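Local structure of paenibacillus xanthan lyase (Paenibacillus, 6F2P) at residues A224-Y229 with M279-E284; Y267-I271 with K365-M370; S388-Y394 with Q446-S452. The protein cleaves the polysaccharide xanthan by elimination, acting on the terminal mannosyl-glucuronosyl linkage of its side chains, as a lyase of polysaccharide lyase family 8. All coordinates share one frame. Residue numbers count along the deposited sequence, not the author numbering.

The three contacts cluster where the alpha-helical domain meets the super-sandwich domain. Contact 1 joins two loops of the helical domain, contact 2 joins the two domains, and contact 3 joins two loops of the super-sandwich domain. The centres of contacts 1 and 2 are about 12 Å apart, those of 1 and 3 about 14 Å, and those of 2 and 3 about 19 Å. Contacts 1 and 2 alternate along the chain and touch through N226, V280, F270 and M370. Contact 3 follows both in sequence and touches contact 2 where I391 packs on G369 and M370. Packing is thus continuous from the helical domain, through strand 363-367 and the turn after it, to the sandwich loops.

Contact 1 of 3, residues A224-Y229 with M279-E284; sequences AYNGGY and MVRGRE
The Y225 ring packs obliquely against the R281-G282 peptide, with CE1 3.6 Å from both R281 O and G282 CA. Its chi1 is off-well at -109°. G282 has positive phi (48/-133), and a CB there would clash with Y225 CZ. Y225 OH accepts from R283 N (3.0 Å) and also bonds E395. The backbones approach closest at G227 and R281, CA to CA 4.1 Å. G227 N donates to V280 O (2.7 Å), and Y225 CA makes a CA-H...O contact of 3.3 Å to the same V280 O. A water links A224 O, M279 O and G282 N. G228 sits at the N-cap position of helix 229-244. Y229 (m) follows, and its OH accepts from R283 NH1 (2.7 Å). R283 is p, then t, t, and also forms salt bridges to E395 and E400. The Y229 ring meets that of H220. A tyrosine beside a histidine, its hydroxyl held by an arginine, is as in the catalytic cleft of family 8 lyases, which this contact probably lines.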
ATOM      1  N   ALA A 224      -9.649   5.616   3.360  1.00 14.02           N
ATOM      2  CA  ALA A 224      -8.576   6.400   3.947  1.00 13.39           C
ATOM      3  C   ALA A 224      -9.214   7.443   4.851  1.00 13.93           C
ATOM      4  O   ALA A 224     -10.006   8.256   4.385  1.00 16.92           O
ATOM      5  CB  ALA A 224      -7.779   7.070   2.851  1.00 10.91           C
ATOM      6  N   TYR A 225      -8.885   7.425   6.137  1.00 12.28           N
ATOM      7  CA  TYR A 225      -9.633   8.248   7.082  1.00 13.80           C
ATOM      8  C   TYR A 225      -8.851   8.895   8.228  1.00 18.08           C
ATOM      9  O   TYR A 225      -9.433   9.182   9.275  1.00 18.21           O
ATOM     10  CB  TYR A 225     -10.827   7.468   7.655  1.00 12.87           C
ATOM     11  CG  TYR A 225     -12.157   7.972   7.145  1.00 17.34           C
ATOM     12  CD1 TYR A 225     -12.528   9.307   7.306  1.00 16.81           C
ATOM     13  CD2 TYR A 225     -13.042   7.121   6.500  1.00 15.54           C
ATOM     14  CE1 TYR A 225     -13.740   9.772   6.833  1.00 17.71           C
ATOM     15  CE2 TYR A 225     -14.254   7.575   6.029  1.00 13.05           C
ATOM     16  CZ  TYR A 225     -14.600   8.896   6.198  1.00 15.29           C
ATOM     17  OH  TYR A 225     -15.805   9.337   5.715  1.00 16.74           O
ATOM     18  N   ASN A 226      -7.557   9.144   8.031  1.00 15.64           N
ATOM     19  CA  ASN A 226      -6.760   9.814   9.053  1.00 13.88           C
ATOM     20  C   ASN A 226      -7.397  11.129   9.485  1.00 16.60           C
ATOM     21  O   ASN A 226      -7.456  11.442  10.674  1.00 18.34           O
ATOM     22  CB  ASN A 226      -5.341  10.092   8.565  1.00 11.77           C
ATOM     23  CG  ASN A 226      -4.601   8.834   8.159  1.00 15.32           C
ATOM     24  OD1 ASN A 226      -5.133   7.982   7.435  1.00 16.30           O
ATOM     25  ND2 ASN A 226      -3.356   8.711   8.621  1.00 11.66           N
ATOM     26  N   GLY A 227      -7.879  11.889   8.507  1.00 19.91           N
ATOM     27  CA  GLY A 227      -8.443  13.208   8.755  1.00 18.13           C
ATOM     28  C   GLY A 227      -9.859  13.192   9.300  1.00 20.19           C
ATOM     29  O   GLY A 227     -10.295  14.158   9.912  1.00 26.93           O
ATOM     30  N   GLY A 228     -10.580  12.098   9.090  1.00 18.30           N
ATOM     31  CA  GLY A 228     -11.938  11.998   9.593  1.00 23.49           C
ATOM     32  C   GLY A 228     -12.059  11.333  10.953  1.00 25.08           C
ATOM     33  O   GLY A 228     -11.936  11.980  11.994  1.00 25.47           O
ATOM     34  N   TYR A 229     -12.317  10.031  10.938  1.00 22.41           N
ATOM     35  CA  TYR A 229     -12.470   9.264  12.162  1.00 20.07           C
ATOM     36  C   TYR A 229     -11.194   9.233  12.984  1.00 20.61           C
ATOM     37  O   TYR A 229     -11.227   9.428  14.199  1.00 23.82           O
ATOM     38  CB  TYR A 229     -12.957   7.843  11.853  1.00 19.84           C
ATOM     39  CG  TYR A 229     -14.381   7.839  11.364  1.00 32.22           C
ATOM     40  CD1 TYR A 229     -15.442   7.886  12.263  1.00 43.85           C
ATOM     41  CD2 TYR A 229     -14.672   7.840  10.008  1.00 30.04           C
ATOM     42  CE1 TYR A 229     -16.762   7.911  11.824  1.00 39.24           C
ATOM     43  CE2 TYR A 229     -15.994   7.862   9.554  1.00 34.76           C
ATOM     44  CZ  TYR A 229     -17.033   7.899  10.469  1.00 36.35           C
ATOM     45  OH  TYR A 229     -18.340   7.915  10.027  1.00 31.28           O
ATOM     46  N   MET A 279      -7.408  14.406   1.100  1.00 12.53           N
ATOM     47  CA  MET A 279      -7.457  13.050   0.586  1.00 10.30           C
ATOM     48  C   MET A 279      -7.564  12.006   1.698  1.00 12.93           C
ATOM     49  O   MET A 279      -7.938  10.866   1.437  1.00 13.84           O
ATOM     50  CB  MET A 279      -6.269  12.766  -0.325  1.00 13.36           C
ATOM     51  CG  MET A 279      -4.932  12.623   0.381  1.00 12.25           C
ATOM     52  SD  MET A 279      -3.612  12.332  -0.819  1.00 18.45           S
ATOM     53  CE  MET A 279      -2.199  12.099   0.265  1.00 10.07           C
ATOM     54  N   VAL A 280      -7.255  12.389   2.936  1.00 11.31           N
ATOM     55  CA  VAL A 280      -7.443  11.475   4.060  1.00 13.18           C
ATOM     56  C   VAL A 280      -8.636  11.838   4.931  1.00 19.55           C
ATOM     57  O   VAL A 280      -8.785  11.283   6.022  1.00 19.60           O
ATOM     58  CB  VAL A 280      -6.196  11.370   4.984  1.00 13.38           C
ATOM     59  CG1 VAL A 280      -4.967  10.925   4.195  1.00 12.68           C
ATOM     60  CG2 VAL A 280      -5.942  12.680   5.716  1.00 10.75           C
ATOM     61  N   ARG A 281      -9.480  12.758   4.468  1.00 14.30           N
ATOM     62  CA  ARG A 281     -10.596  13.211   5.288  1.00 13.61           C
ATOM     63  C   ARG A 281     -11.930  12.592   4.874  1.00 18.32           C
ATOM     64  O   ARG A 281     -12.986  12.954   5.407  1.00 18.61           O
ATOM     65  CB  ARG A 281     -10.680  14.739   5.314  1.00 14.83           C
ATOM     66  CG  ARG A 281      -9.432  15.398   5.859  1.00 14.78           C
ATOM     67  CD  ARG A 281      -9.648  16.854   6.228  1.00 15.70           C
ATOM     68  NE  ARG A 281     -10.270  17.636   5.162  1.00 20.32           N
ATOM     69  CZ  ARG A 281     -11.499  18.151   5.228  1.00 22.74           C
ATOM     70  NH1 ARG A 281     -12.240  17.967   6.311  1.00 13.12           N
ATOM     71  NH2 ARG A 281     -11.991  18.853   4.213  1.00 21.29           N
ATOM     72  N   GLY A 282     -11.872  11.637   3.952  1.00 15.66           N
ATOM     73  CA  GLY A 282     -13.061  10.935   3.500  1.00 12.72           C
ATOM     74  C   GLY A 282     -14.215  11.856   3.160  1.00 18.07           C
ATOM     75  O   GLY A 282     -14.031  12.884   2.489  1.00 14.79           O
ATOM     76  N   ARG A 283     -15.405  11.511   3.650  1.00 15.75           N
ATOM     77  CA  ARG A 283     -16.609  12.261   3.292  1.00 12.97           C
ATOM     78  C   ARG A 283     -16.624  13.675   3.859  1.00 17.76           C
ATOM     79  O   ARG A 283     -17.453  14.498   3.467  1.00 21.66           O
ATOM     80  CB  ARG A 283     -17.874  11.510   3.705  1.00 15.01           C
ATOM     81  CG  ARG A 283     -18.214  11.562   5.183  1.00 13.23           C
ATOM     82  CD  ARG A 283     -19.434  10.690   5.454  1.00 16.96           C
ATOM     83  NE  ARG A 283     -19.927  10.867   6.811  1.00 27.00           N
ATOM     84  CZ  ARG A 283     -19.619  10.075   7.834  1.00 29.33           C
ATOM     85  NH1 ARG A 283     -18.824   9.032   7.651  1.00 22.34           N
ATOM     86  NH2 ARG A 283     -20.114  10.325   9.042  1.00 37.79           N
ATOM     87  N   GLU A 284     -15.691  13.973   4.755  1.00 16.71           N
ATOM     88  CA  GLU A 284     -15.690  15.263   5.432  1.00 15.25           C
ATOM     89  C   GLU A 284     -15.235  16.438   4.583  1.00 17.00           C
ATOM     90  O   GLU A 284     -15.293  17.584   5.030  1.00 21.13           O
ATOM     91  CB  GLU A 284     -14.893  15.177   6.720  1.00 18.02           C
ATOM     92  CG  GLU A 284     -15.442  14.107   7.625  1.00 21.79           C
ATOM     93  CD  GLU A 284     -14.875  14.197   9.007  1.00 38.20           C
ATOM     94  OE1 GLU A 284     -14.203  15.217   9.285  1.00 34.82           O
ATOM     95  OE2 GLU A 284     -15.100  13.259   9.811  1.00 41.54           O
TER
HETATM   96  O   HOH W   1     -10.332   9.760   2.230  1.00 10.65           O
HETATM   97  O   HOH W   2     -11.741  16.477   8.639  1.00 21.03           O
HETATM   98  O   HOH W   3     -20.433   8.839  11.580  1.00 23.47           O

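Contact 2 of 3, residues Y267-I271 with K365-M370; sequences YEPFI and KQFSGM
Residues 268-270 form a short 3-10 turn after helix 256-267, with F270 N bonded to Y267 O at 2.8 Å. Opposite, 365-367 ends an extended strand and F367-M370 makes a type I turn, with M370 N to F367 O at 3.2 Å. The backbones stay well apart: the nearest CA pair, P269 and K365, is 8.0 Å. Side chains fill the gap. F270 and F367 are both m at chi1. F270 CZ sits over one face of the F367 ring, 3.3 Å from F367 CZ. The centroids are 4.5 Å apart and the planes meet obliquely at 38°. This apolar junction joins the alpha-helical domain to strand 363-367, an outermost strand of a four-stranded antiparallel sheet in the super-sandwich region. M370 (p, t, t) brings its CE to 3.4 Å from F270 CZ. P269 CB lies at the edge of the F367 ring, 4.1 Å from F367 CZ, while P269 CG meets K365 CD at 4.2 Å. V374 of the adjacent strand 372-377 touches both phenylalanines, and V280 and N226 also pack on F270.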
ATOM      1  N   TYR A 267      -0.086  11.793  11.080  1.00 16.44           N
ATOM      2  CA  TYR A 267      -0.587  13.176  11.096  1.00 15.25           C
ATOM      3  C   TYR A 267       0.363  14.226  10.535  1.00 15.43           C
ATOM      4  O   TYR A 267      -0.006  14.974   9.635  1.00 17.90           O
ATOM      5  CB  TYR A 267      -1.156  13.543  12.473  1.00 15.09           C
ATOM      6  CG  TYR A 267      -2.391  12.729  12.671  1.00 16.03           C
ATOM      7  CD1 TYR A 267      -3.588  13.113  12.083  1.00 12.83           C
ATOM      8  CD2 TYR A 267      -2.344  11.520  13.343  1.00 14.71           C
ATOM      9  CE1 TYR A 267      -4.714  12.336  12.195  1.00 13.00           C
ATOM     10  CE2 TYR A 267      -3.471  10.734  13.463  1.00 16.96           C
ATOM     11  CZ  TYR A 267      -4.648  11.148  12.882  1.00 17.58           C
ATOM     12  OH  TYR A 267      -5.768  10.372  12.985  1.00 24.58           O
ATOM     13  N   GLU A 268       1.590  14.253  11.034  1.00 15.20           N
ATOM     14  CA  GLU A 268       2.586  15.187  10.531  1.00 15.43           C
ATOM     15  C   GLU A 268       2.724  15.181   8.994  1.00 14.49           C
ATOM     16  O   GLU A 268       2.806  16.248   8.382  1.00 13.14           O
ATOM     17  CB  GLU A 268       3.941  14.956  11.215  1.00 16.23           C
ATOM     18  CG  GLU A 268       4.934  16.075  10.981  1.00 15.38           C
ATOM     19  CD  GLU A 268       6.300  15.763  11.532  1.00 18.90           C
ATOM     20  OE1 GLU A 268       6.555  14.577  11.810  1.00 25.43           O
ATOM     21  OE2 GLU A 268       7.117  16.696  11.697  1.00 22.26           O
ATOM     22  N   PRO A 269       2.740  13.991   8.361  1.00 12.15           N
ATOM     23  CA  PRO A 269       2.901  14.076   6.902  1.00 11.97           C
ATOM     24  C   PRO A 269       1.670  14.657   6.204  1.00 15.93           C
ATOM     25  O   PRO A 269       1.754  15.090   5.051  1.00 14.41           O
ATOM     26  CB  PRO A 269       3.100  12.612   6.471  1.00  9.61           C
ATOM     27  CG  PRO A 269       3.405  11.860   7.722  1.00 13.64           C
ATOM     28  CD  PRO A 269       2.728  12.598   8.838  1.00 11.50           C
ATOM     29  N   PHE A 270       0.535  14.664   6.894  1.00 16.16           N
ATOM     30  CA  PHE A 270      -0.708  15.095   6.272  1.00 12.57           C
ATOM     31  C   PHE A 270      -1.110  16.503   6.646  1.00 13.27           C
ATOM     32  O   PHE A 270      -2.177  16.972   6.243  1.00 15.44           O
ATOM     33  CB  PHE A 270      -1.849  14.124   6.582  1.00 12.45           C
ATOM     34  CG  PHE A 270      -1.657  12.769   5.980  1.00 11.43           C
ATOM     35  CD1 PHE A 270      -1.694  12.601   4.606  1.00 11.89           C
ATOM     36  CD2 PHE A 270      -1.428  11.665   6.784  1.00  9.94           C
ATOM     37  CE1 PHE A 270      -1.513  11.352   4.045  1.00 15.22           C
ATOM     38  CE2 PHE A 270      -1.252  10.422   6.233  1.00 11.78           C
ATOM     39  CZ  PHE A 270      -1.295  10.263   4.860  1.00 13.17           C
ATOM     40  N   ILE A 271      -0.267  17.182   7.417  1.00 13.25           N
ATOM     41  CA  ILE A 271      -0.511  18.593   7.683  1.00 16.60           C
ATOM     42  C   ILE A 271       0.467  19.420   6.894  1.00 17.60           C
ATOM     43  O   ILE A 271       1.667  19.427   7.186  1.00 17.61           O
ATOM     44  CB  ILE A 271      -0.395  18.958   9.169  1.00 20.22           C
ATOM     45  CG1 ILE A 271      -1.500  18.270   9.962  1.00 18.22           C
ATOM     46  CG2 ILE A 271      -0.489  20.482   9.360  1.00 16.59           C
ATOM     47  CD1 ILE A 271      -1.355  18.452  11.435  1.00 27.93           C
ATOM     48  N   LYS A 365       6.569   9.385   1.464  1.00 13.82           N
ATOM     49  CA  LYS A 365       5.971   8.330   2.277  1.00 12.03           C
ATOM     50  C   LYS A 365       4.827   7.618   1.568  1.00 11.55           C
ATOM     51  O   LYS A 365       3.847   8.250   1.170  1.00 15.47           O
ATOM     52  CB  LYS A 365       5.514   8.888   3.630  1.00 15.36           C
ATOM     53  CG  LYS A 365       5.173   7.820   4.670  1.00 16.66           C
ATOM     54  CD  LYS A 365       5.061   8.412   6.068  1.00 20.83           C
ATOM     55  CE  LYS A 365       4.683   7.359   7.103  1.00 18.53           C
ATOM     56  NZ  LYS A 365       5.701   6.267   7.180  1.00 24.13           N
ATOM     57  N   GLN A 366       4.958   6.301   1.406  1.00  9.55           N
ATOM     58  CA  GLN A 366       3.914   5.497   0.775  1.00 11.47           C
ATOM     59  C   GLN A 366       2.970   4.896   1.809  1.00 19.31           C
ATOM     60  O   GLN A 366       3.402   4.138   2.682  1.00 21.13           O
ATOM     61  CB  GLN A 366       4.513   4.366  -0.056  1.00 10.92           C
ATOM     62  CG  GLN A 366       3.552   3.728  -1.049  1.00 10.36           C
ATOM     63  CD  GLN A 366       3.604   4.403  -2.416  1.00 14.26           C
ATOM     64  OE1 GLN A 366       4.659   4.868  -2.842  1.00 14.16           O
ATOM     65  NE2 GLN A 366       2.462   4.471  -3.101  1.00 11.67           N
ATOM     66  N   PHE A 367       1.684   5.220   1.693  1.00 13.95           N
ATOM     67  CA  PHE A 367       0.674   4.690   2.597  1.00 13.56           C
ATOM     68  C   PHE A 367      -0.071   3.543   1.932  1.00 18.17           C
ATOM     69  O   PHE A 367      -1.212   3.689   1.477  1.00 22.06           O
ATOM     70  CB  PHE A 367      -0.275   5.807   3.033  1.00 14.24           C
ATOM     71  CG  PHE A 367       0.425   6.949   3.708  1.00 13.58           C
ATOM     72  CD1 PHE A 367       0.653   6.928   5.070  1.00 13.80           C
ATOM     73  CD2 PHE A 367       0.889   8.022   2.977  1.00 13.66           C
ATOM     74  CE1 PHE A 367       1.310   7.970   5.695  1.00 14.20           C
ATOM     75  CE2 PHE A 367       1.552   9.068   3.594  1.00 15.40           C
ATOM     76  CZ  PHE A 367       1.763   9.042   4.957  1.00 14.59           C
ATOM     77  N   SER A 368       0.590   2.394   1.884  1.00 17.17           N
ATOM     78  CA  SER A 368       0.081   1.231   1.173  1.00 17.18           C
ATOM     79  C   SER A 368      -1.210   0.665   1.760  1.00 17.24           C
ATOM     80  O   SER A 368      -1.971  -0.010   1.067  1.00 17.26           O
ATOM     81  CB  SER A 368       1.154   0.145   1.156  1.00 16.25           C
ATOM     82  OG  SER A 368       2.248   0.555   0.361  1.00 19.12           O
ATOM     83  N   GLY A 369      -1.443   0.924   3.042  1.00 15.81           N
ATOM     84  CA  GLY A 369      -2.630   0.425   3.711  1.00 18.68           C
ATOM     85  C   GLY A 369      -3.914   1.152   3.335  1.00 19.56           C
ATOM     86  O   GLY A 369      -5.009   0.667   3.615  1.00 19.08           O
ATOM     87  N   MET A 370      -3.788   2.312   2.696  1.00 17.71           N
ATOM     88  CA  MET A 370      -4.963   3.073   2.300  1.00 12.62           C
ATOM     89  C   MET A 370      -4.838   3.695   0.910  1.00 16.04           C
ATOM     90  O   MET A 370      -5.504   4.688   0.607  1.00 16.34           O
ATOM     91  CB  MET A 370      -5.262   4.156   3.331  1.00 11.08           C
ATOM     92  CG  MET A 370      -4.200   5.222   3.403  1.00 11.60           C
ATOM     93  SD  MET A 370      -4.535   6.361   4.747  1.00 13.82           S
ATOM     94  CE  MET A 370      -3.176   7.498   4.575  1.00 11.22           C
TER

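Contact 3 of 3, residues S388-Y394 with Q446-S452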
ATOM      1  N   SER A 388      -8.408   0.898  -5.124  1.00 20.82           N
ATOM      2  CA  SER A 388      -8.106  -0.412  -5.673  1.00 20.00           C
ATOM      3  C   SER A 388      -9.213  -1.368  -5.291  1.00 18.64           C
ATOM      4  O   SER A 388     -10.299  -0.947  -4.907  1.00 21.37           O
ATOM      5  CB  SER A 388      -6.791  -0.923  -5.092  1.00 18.20           C
ATOM      6  OG  SER A 388      -6.883  -1.053  -3.680  1.00 15.25           O
ATOM      7  N   SER A 389      -8.927  -2.659  -5.371  1.00 17.28           N
ATOM      8  CA  SER A 389      -9.869  -3.658  -4.905  1.00 16.20           C
ATOM      9  C   SER A 389      -9.810  -3.783  -3.383  1.00 19.23           C
ATOM     10  O   SER A 389     -10.544  -4.579  -2.795  1.00 20.65           O
ATOM     11  CB  SER A 389      -9.565  -5.004  -5.545  1.00 16.64           C
ATOM     12  OG  SER A 389      -8.279  -5.448  -5.156  1.00 20.43           O
ATOM     13  N   ARG A 390      -8.932  -3.005  -2.753  1.00 16.41           N
ATOM     14  CA  ARG A 390      -8.812  -3.005  -1.296  1.00 16.85           C
ATOM     15  C   ARG A 390      -9.401  -1.743  -0.654  1.00 22.68           C
ATOM     16  O   ARG A 390      -9.815  -1.757   0.509  1.00 16.55           O
ATOM     17  CB  ARG A 390      -7.352  -3.108  -0.882  1.00 17.05           C
ATOM     18  CG  ARG A 390      -6.610  -4.306  -1.406  1.00 18.66           C
ATOM     19  CD  ARG A 390      -5.141  -4.186  -1.035  1.00 23.06           C
ATOM     20  NE  ARG A 390      -4.559  -2.955  -1.563  1.00 16.72           N
ATOM     21  CZ  ARG A 390      -3.992  -2.841  -2.762  1.00 14.14           C
ATOM     22  NH1 ARG A 390      -3.915  -3.889  -3.578  1.00 11.67           N
ATOM     23  NH2 ARG A 390      -3.499  -1.672  -3.143  1.00 15.21           N
ATOM     24  N   ILE A 391      -9.421  -0.656  -1.420  1.00 21.32           N
ATOM     25  CA  ILE A 391      -9.797   0.651  -0.913  1.00 14.63           C
ATOM     26  C   ILE A 391     -10.852   1.273  -1.814  1.00 21.27           C
ATOM     27  O   ILE A 391     -10.684   1.304  -3.037  1.00 19.14           O
ATOM     28  CB  ILE A 391      -8.577   1.580  -0.884  1.00 17.16           C
ATOM     29  CG1 ILE A 391      -7.555   1.090   0.145  1.00 15.84           C
ATOM     30  CG2 ILE A 391      -8.998   3.007  -0.597  1.00 18.78           C
ATOM     31  CD1 ILE A 391      -7.959   1.328   1.577  1.00 14.86           C
ATOM     32  N   GLY A 392     -11.928   1.779  -1.207  1.00 18.49           N
ATOM     33  CA  GLY A 392     -13.044   2.340  -1.946  1.00 14.24           C
ATOM     34  C   GLY A 392     -12.757   3.679  -2.604  1.00 16.48           C
ATOM     35  O   GLY A 392     -11.928   4.457  -2.121  1.00 14.33           O
ATOM     36  N   ASN A 393     -13.449   3.949  -3.711  1.00 15.42           N
ATOM     37  CA  ASN A 393     -13.216   5.165  -4.481  1.00 13.15           C
ATOM     38  C   ASN A 393     -13.439   6.426  -3.654  1.00 14.45           C
ATOM     39  O   ASN A 393     -12.542   7.254  -3.520  1.00 18.10           O
ATOM     40  CB  ASN A 393     -14.031   5.187  -5.789  1.00 18.23           C
ATOM     41  CG  ASN A 393     -15.483   4.736  -5.607  1.00 18.94           C
ATOM     42  OD1 ASN A 393     -15.998   4.657  -4.488  1.00 16.28           O
ATOM     43  ND2 ASN A 393     -16.150   4.446  -6.726  1.00 13.88           N
ATOM     44  N   TYR A 394     -14.630   6.556  -3.086  1.00 15.31           N
ATOM     45  CA  TYR A 394     -14.908   7.609  -2.110  1.00 16.04           C
ATOM     46  C   TYR A 394     -16.107   7.188  -1.286  1.00 18.25           C
ATOM     47  O   TYR A 394     -16.835   6.260  -1.657  1.00 15.32           O
ATOM     48  CB  TYR A 394     -15.218   8.934  -2.796  1.00 16.83           C
ATOM     49  CG  TYR A 394     -16.511   8.900  -3.579  1.00 18.77           C
ATOM     50  CD1 TYR A 394     -16.609   8.165  -4.754  1.00 19.74           C
ATOM     51  CD2 TYR A 394     -17.633   9.595  -3.144  1.00 18.56           C
ATOM     52  CE1 TYR A 394     -17.785   8.122  -5.478  1.00 21.24           C
ATOM     53  CE2 TYR A 394     -18.821   9.563  -3.873  1.00 18.22           C
ATOM     54  CZ  TYR A 394     -18.883   8.825  -5.039  1.00 20.07           C
ATOM     55  OH  TYR A 394     -20.045   8.772  -5.771  1.00 20.35           O
ATOM     56  N   GLN A 446     -19.898   8.529 -10.668  1.00 17.10           N
ATOM     57  CA  GLN A 446     -19.425   7.193 -10.373  1.00 16.35           C
ATOM     58  C   GLN A 446     -20.045   6.728  -9.076  1.00 17.91           C
ATOM     59  O   GLN A 446     -20.073   7.467  -8.088  1.00 16.63           O
ATOM     60  CB  GLN A 446     -17.886   7.150 -10.284  1.00 16.07           C
ATOM     61  CG  GLN A 446     -17.345   5.779  -9.891  1.00 14.65           C
ATOM     62  CD  GLN A 446     -15.827   5.720  -9.764  1.00 21.95           C
ATOM     63  OE1 GLN A 446     -15.238   4.635  -9.789  1.00 23.31           O
ATOM     64  NE2 GLN A 446     -15.188   6.880  -9.620  1.00 17.49           N
ATOM     65  N   THR A 447     -20.548   5.500  -9.101  1.00 19.00           N
ATOM     66  CA  THR A 447     -21.111   4.849  -7.931  1.00 21.99           C
ATOM     67  C   THR A 447     -20.195   4.981  -6.709  1.00 22.07           C
ATOM     68  O   THR A 447     -19.000   4.673  -6.775  1.00 22.40           O
ATOM     69  CB  THR A 447     -21.362   3.370  -8.238  1.00 21.80           C
ATOM     70  OG1 THR A 447     -22.281   3.280  -9.332  1.00 27.88           O
ATOM     71  CG2 THR A 447     -21.926   2.639  -7.027  1.00 20.86           C
ATOM     72  N   ALA A 448     -20.768   5.450  -5.606  1.00 13.24           N
ATOM     73  CA  ALA A 448     -20.029   5.651  -4.372  1.00 16.82           C
ATOM     74  C   ALA A 448     -19.771   4.354  -3.612  1.00 16.87           C
ATOM     75  O   ALA A 448     -20.371   3.319  -3.893  1.00 15.79           O
ATOM     76  CB  ALA A 448     -20.772   6.613  -3.483  1.00 15.44           C
ATOM     77  N   ASN A 449     -18.874   4.436  -2.639  1.00 15.85           N
ATOM     78  CA  ASN A 449     -18.647   3.356  -1.693  1.00 17.99           C
ATOM     79  C   ASN A 449     -18.272   2.033  -2.346  1.00 23.34           C
ATOM     80  O   ASN A 449     -18.708   0.973  -1.898  1.00 23.66           O
ATOM     81  CB  ASN A 449     -19.873   3.161  -0.799  1.00 17.57           C
ATOM     82  CG  ASN A 449     -20.470   4.475  -0.332  1.00 19.04           C
ATOM     83  OD1 ASN A 449     -19.754   5.392   0.060  1.00 17.81           O
ATOM     84  ND2 ASN A 449     -21.794   4.570  -0.379  1.00 18.94           N
ATOM     85  N   SER A 450     -17.459   2.104  -3.397  1.00 20.42           N
ATOM     86  CA  SER A 450     -17.129   0.925  -4.189  1.00 15.66           C
ATOM     87  C   SER A 450     -15.633   0.755  -4.413  1.00 21.52           C
ATOM     88  O   SER A 450     -14.903   1.737  -4.554  1.00 20.17           O
ATOM     89  CB  SER A 450     -17.803   1.029  -5.552  1.00 20.79           C
ATOM     90  OG  SER A 450     -19.182   1.304  -5.414  1.00 31.05           O
ATOM     91  N   ARG A 451     -15.186  -0.496  -4.475  1.00 20.60           N
ATOM     92  CA  ARG A 451     -13.797  -0.790  -4.803  1.00 19.76           C
ATOM     93  C   ARG A 451     -13.724  -1.250  -6.253  1.00 24.17           C
ATOM     94  O   ARG A 451     -14.709  -1.757  -6.795  1.00 21.19           O
ATOM     95  CB  ARG A 451     -13.241  -1.858  -3.864  1.00 17.27           C
ATOM     96  CG  ARG A 451     -13.579  -1.568  -2.424  1.00 23.55           C
ATOM     97  CD  ARG A 451     -12.816  -2.424  -1.429  1.00 21.12           C
ATOM     98  NE  ARG A 451     -13.121  -3.852  -1.511  1.00 28.49           N
ATOM     99  CZ  ARG A 451     -14.311  -4.393  -1.266  1.00 29.53           C
ATOM    100  NH1 ARG A 451     -15.346  -3.629  -0.942  1.00 36.24           N
ATOM    101  NH2 ARG A 451     -14.469  -5.707  -1.361  1.00 30.07           N
ATOM    102  N   SER A 452     -12.570  -1.053  -6.887  1.00 17.37           N
ATOM    103  CA  SER A 452     -12.389  -1.450  -8.283  1.00 15.59           C
ATOM    104  C   SER A 452     -12.154  -2.947  -8.343  1.00 17.57           C
ATOM    105  O   SER A 452     -12.054  -3.614  -7.308  1.00 18.12           O
ATOM    106  CB  SER A 452     -11.205  -0.718  -8.929  1.00 19.34           C
ATOM    107  OG  SER A 452      -9.954  -1.240  -8.494  1.00 18.19           O
TER
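Two irregular loops of the super-sandwich domain run side by side here, antiparallel and tied by a series of backbone and side-chain hydrogen bonds. The nearest CA pairs are S389-S452 (4.8 Å), G392-R451 (4.3 Å) and Y394-N449 (5.7 Å). N393 is the main link. Its N donates to S450 O (2.8 Å), while its OD1 accepts from S450 N (3.1 Å) and from Y394 N of its own loop (2.7 Å). Its ND2 donates to T447 O (2.9 Å) and weakly to Q446 OE1 (3.2 Å), which also accepts from V476 N. Beyond it, N449 N donates to Y394 O (2.9 Å). The Y394 side chain reaches along the other loop. Its OH donates to Q446 O (2.7 Å), and its CZ packs on A448 CB at 3.3 Å. At the other end S452 N bonds S388 O (3.0 Å), and R451 NE bonds S389 O (3.0 Å). The R451 guanidinium also makes a cation-pi contact with Y222. S388 OG forms an ST turn by accepting from R390 N (3.0 Å), and it bonds D371 as well. R390 forms a salt bridge to D371 through NH2, and its NH1 bonds S455 O. Segment 388-394 belongs to the connection from strand 380-385 to its antiparallel neighbour 411-415 in the four-stranded sheet. Its partner 446-452 lies in the loop from strand 439-441 to strand 457-462, edge strands of the five- and nine-stranded sheets.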